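Local atomic coordinates of aminoglycoside phosphotransferase (Streptomyces rimosus, PDB entry 6FUC), a protein that probably transfers a phosphate group from ATP to the 3''-hydroxyl of streptomycin, an aminoglycoside antibiotic, and so confers resistance. Residues A[170-173]-A[174-178]. Sequence-based numbering, arbitrary orientation. Where two conformers were deposited one is given.
Sequences PYVG and QRLAQ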
ATOM      1  N   PRO A 170       3.626 -13.167 -20.417  1.00  9.43           N
ATOM      2  CA  PRO A 170       3.850 -14.583 -20.603  1.00 10.29           C
ATOM      3  C   PRO A 170       4.010 -15.374 -19.313  1.00  9.18           C
ATOM      4  O   PRO A 170       3.975 -16.601 -19.370  1.00 10.14           O
ATOM      5  CB  PRO A 170       5.176 -14.639 -21.458  1.00 12.11           C
ATOM      6  CG  PRO A 170       5.262 -13.284 -22.082  1.00 13.56           C
ATOM      7  CD  PRO A 170       4.694 -12.341 -21.054  1.00 11.58           C
ATOM      8  N   TYR A 171       4.290 -14.654 -18.227  1.00  8.64           N
ATOM      9  CA  TYR A 171       4.606 -15.305 -16.950  1.00  8.76           C
ATOM     10  C   TYR A 171       3.451 -15.370 -16.013  1.00  7.71           C
ATOM     11  O   TYR A 171       3.622 -15.836 -14.869  1.00  8.25           O
ATOM     12  CB  TYR A 171       5.836 -14.629 -16.335  1.00  9.62           C
ATOM     13  CG  TYR A 171       7.037 -14.957 -17.143  1.00 11.89           C
ATOM     14  CD1 TYR A 171       7.682 -16.161 -16.955  1.00 16.72           C
ATOM     15  CD2 TYR A 171       7.483 -14.123 -18.158  1.00 15.15           C
ATOM     16  CE1 TYR A 171       8.702 -16.569 -17.765  1.00 23.03           C
ATOM     17  CE2 TYR A 171       8.537 -14.535 -19.000  1.00 20.06           C
ATOM     18  CZ  TYR A 171       9.125 -15.751 -18.756  1.00 25.05           C
ATOM     19  OH  TYR A 171      10.218 -16.203 -19.478  1.00153.42           O
ATOM     20  N   VAL A 172       2.258 -14.938 -16.435  1.00  7.72           N
ATOM     21  CA  VAL A 172       1.136 -14.959 -15.543  1.00  8.08           C
ATOM     22  C   VAL A 172       0.850 -16.353 -15.004  1.00  6.89           C
ATOM     23  O   VAL A 172       0.589 -16.525 -13.826  1.00  7.72           O
ATOM     24  CB  VAL A 172      -0.063 -14.260 -16.223  1.00  9.12           C
ATOM     25  CG1 VAL A 172      -1.360 -14.503 -15.499  1.00  9.62           C
ATOM     26  CG2 VAL A 172       0.243 -12.794 -16.332  1.00 10.46           C
ATOM     27  N   GLY A 173       0.856 -17.358 -15.878  1.00  7.74           N
ATOM     28  CA  GLY A 173       0.589 -18.706 -15.406  1.00  8.48           C
ATOM     29  C   GLY A 173       1.555 -19.212 -14.376  1.00  7.67           C
ATOM     30  O   GLY A 173       1.200 -19.783 -13.340  1.00  8.05           O
ATOM     31  N   GLN A 174       2.864 -19.010 -14.647  1.00  8.38           N
ATOM     32  CA  GLN A 174       3.875 -19.432 -13.685  1.00  8.86           C
ATOM     33  C   GLN A 174       3.675 -18.718 -12.360  1.00  7.76           C
ATOM     34  O   GLN A 174       3.798 -19.326 -11.291  1.00  9.38           O
ATOM     35  CB  GLN A 174       5.275 -19.116 -14.286  1.00 10.83           C
ATOM     36  CG  GLN A 174       6.432 -19.685 -13.576  0.50 15.29           C
ATOM     37  CD  GLN A 174       7.684 -19.434 -14.406  0.50 15.72           C
ATOM     38  OE1 GLN A 174       8.032 -20.206 -15.325  0.50 24.73           O
ATOM     39  NE2 GLN A 174       8.360 -18.350 -14.105  0.50 19.10           N
ATOM     40  N   ARG A 175       3.440 -17.410 -12.420  1.00  7.40           N
ATOM     41  CA  ARG A 175       3.298 -16.621 -11.186  1.00  7.27           C
ATOM     42  C   ARG A 175       1.985 -17.001 -10.477  1.00  6.90           C
ATOM     43  O   ARG A 175       1.947 -17.016  -9.235  1.00  7.53           O
ATOM     44  CB  ARG A 175       3.401 -15.162 -11.503  1.00  7.75           C
ATOM     45  CG  ARG A 175       4.739 -14.756 -12.080  1.00  8.59           C
ATOM     46  CD  ARG A 175       5.879 -14.731 -11.080  1.00 12.67           C
ATOM     47  NE  ARG A 175       7.151 -14.544 -11.897  1.00 15.28           N
ATOM     48  CZ  ARG A 175       7.920 -15.499 -12.279  0.50 11.78           C
ATOM     49  NH1 ARG A 175       7.700 -16.723 -11.844  0.50 12.00           N
ATOM     50  NH2 ARG A 175       8.907 -15.198 -13.111  0.50 14.90           N
ATOM     51  N   LEU A 176       0.929 -17.326 -11.216  1.00  6.66           N
ATOM     52  CA  LEU A 176      -0.278 -17.814 -10.594  1.00  7.51           C
ATOM     53  C   LEU A 176      -0.036 -19.111  -9.821  1.00  7.96           C
ATOM     54  O   LEU A 176      -0.594 -19.325  -8.751  1.00  8.96           O
ATOM     55  CB  LEU A 176      -1.403 -18.046 -11.599  1.00  7.79           C
ATOM     56  CG  LEU A 176      -2.109 -16.782 -12.071  1.00  8.50           C
ATOM     57  CD1 LEU A 176      -2.871 -17.062 -13.398  1.00  9.64           C
ATOM     58  CD2 LEU A 176      -3.077 -16.223 -11.063  1.00  9.38           C
ATOM     59  N   ALA A 177       0.786 -20.011 -10.368  1.00  8.22           N
ATOM     60  CA  ALA A 177       1.077 -21.236  -9.664  1.00  9.05           C
ATOM     61  C   ALA A 177       1.824 -20.955  -8.372  1.00  9.03           C
ATOM     62  O   ALA A 177       1.547 -21.597  -7.328  1.00 10.53           O
ATOM     63  CB  ALA A 177       1.837 -22.170 -10.568  1.00 10.86           C
ATOM     64  N   GLN A 178       2.770 -20.015  -8.429  1.00  8.27           N
ATOM     65  CA  GLN A 178       3.516 -19.653  -7.174  1.00  8.28           C
ATOM     66  C   GLN A 178       2.580 -19.031  -6.150  1.00  8.18           C
ATOM     67  O   GLN A 178       2.693 -19.289  -4.959  1.00  9.75           O
ATOM     68  CB  GLN A 178       4.686 -18.756  -7.521  1.00  8.59           C
ATOM     69  CG  GLN A 178       5.752 -19.494  -8.315  1.00 10.01           C
ATOM     70  CD  GLN A 178       6.814 -18.563  -8.829  1.00 12.03           C
ATOM     71  OE1 GLN A 178       6.505 -17.531  -9.404  1.00 14.08           O
ATOM     72  NE2 GLN A 178       8.032 -18.958  -8.703  1.00 15.85           N
TER
HETATM   73  O   HOH W   1       3.577 -18.568 -17.387  1.00 10.16           O
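Val172 and Leu176 lie one helical turn apart and run side by side. Val172 CG1, anti to its own backbone N (chi1 167°), meets Leu176 CD1 at 3.6 Å. On another side of the turn, the Tyr171 ring and the Arg175 guanidinium point the same way. In the Arg175 conformer given, one of two, their planes are 18° apart, and Tyr171 CD1 comes 4.1 Å from Arg175 NH2, a loose approach. The Gln174 chain, extended beyond CG in this conformer, runs alongside the ring. Arg175 CG stands beside its backbone N (chi1 -63°), which sets it 3.2 Å from Tyr171 O. A bend at chi2 then turns the rest of the chain. Further out, in the same conformer, Arg175 NH1 donates to Gln178 OE1 at 2.8 Å, with NH1 above the carbonyl plane of the amide. There this bond ties the guanidinium to the following turn.

The backbone forms the N-terminal turns of helix 172-181, just after a short 3-10 segment. Alpha-helical i to i+4 bonds take over: Arg175 N to Tyr171 O at 2.9 Å, then Leu176 N to Val172 O and Ala177 N to Gly173 O. A water bridges Pro170 O and Gln174 N at the helix start.

Tyr171, Gly173 and Gln174 lie at the protein surface. Val172 and Leu176 pack on Phe135 and Leu131 of helix 131-143, respectively. The buried Arg175 reaches Asp258 and Phe262 of helix 257-266, so these turns touch both helices.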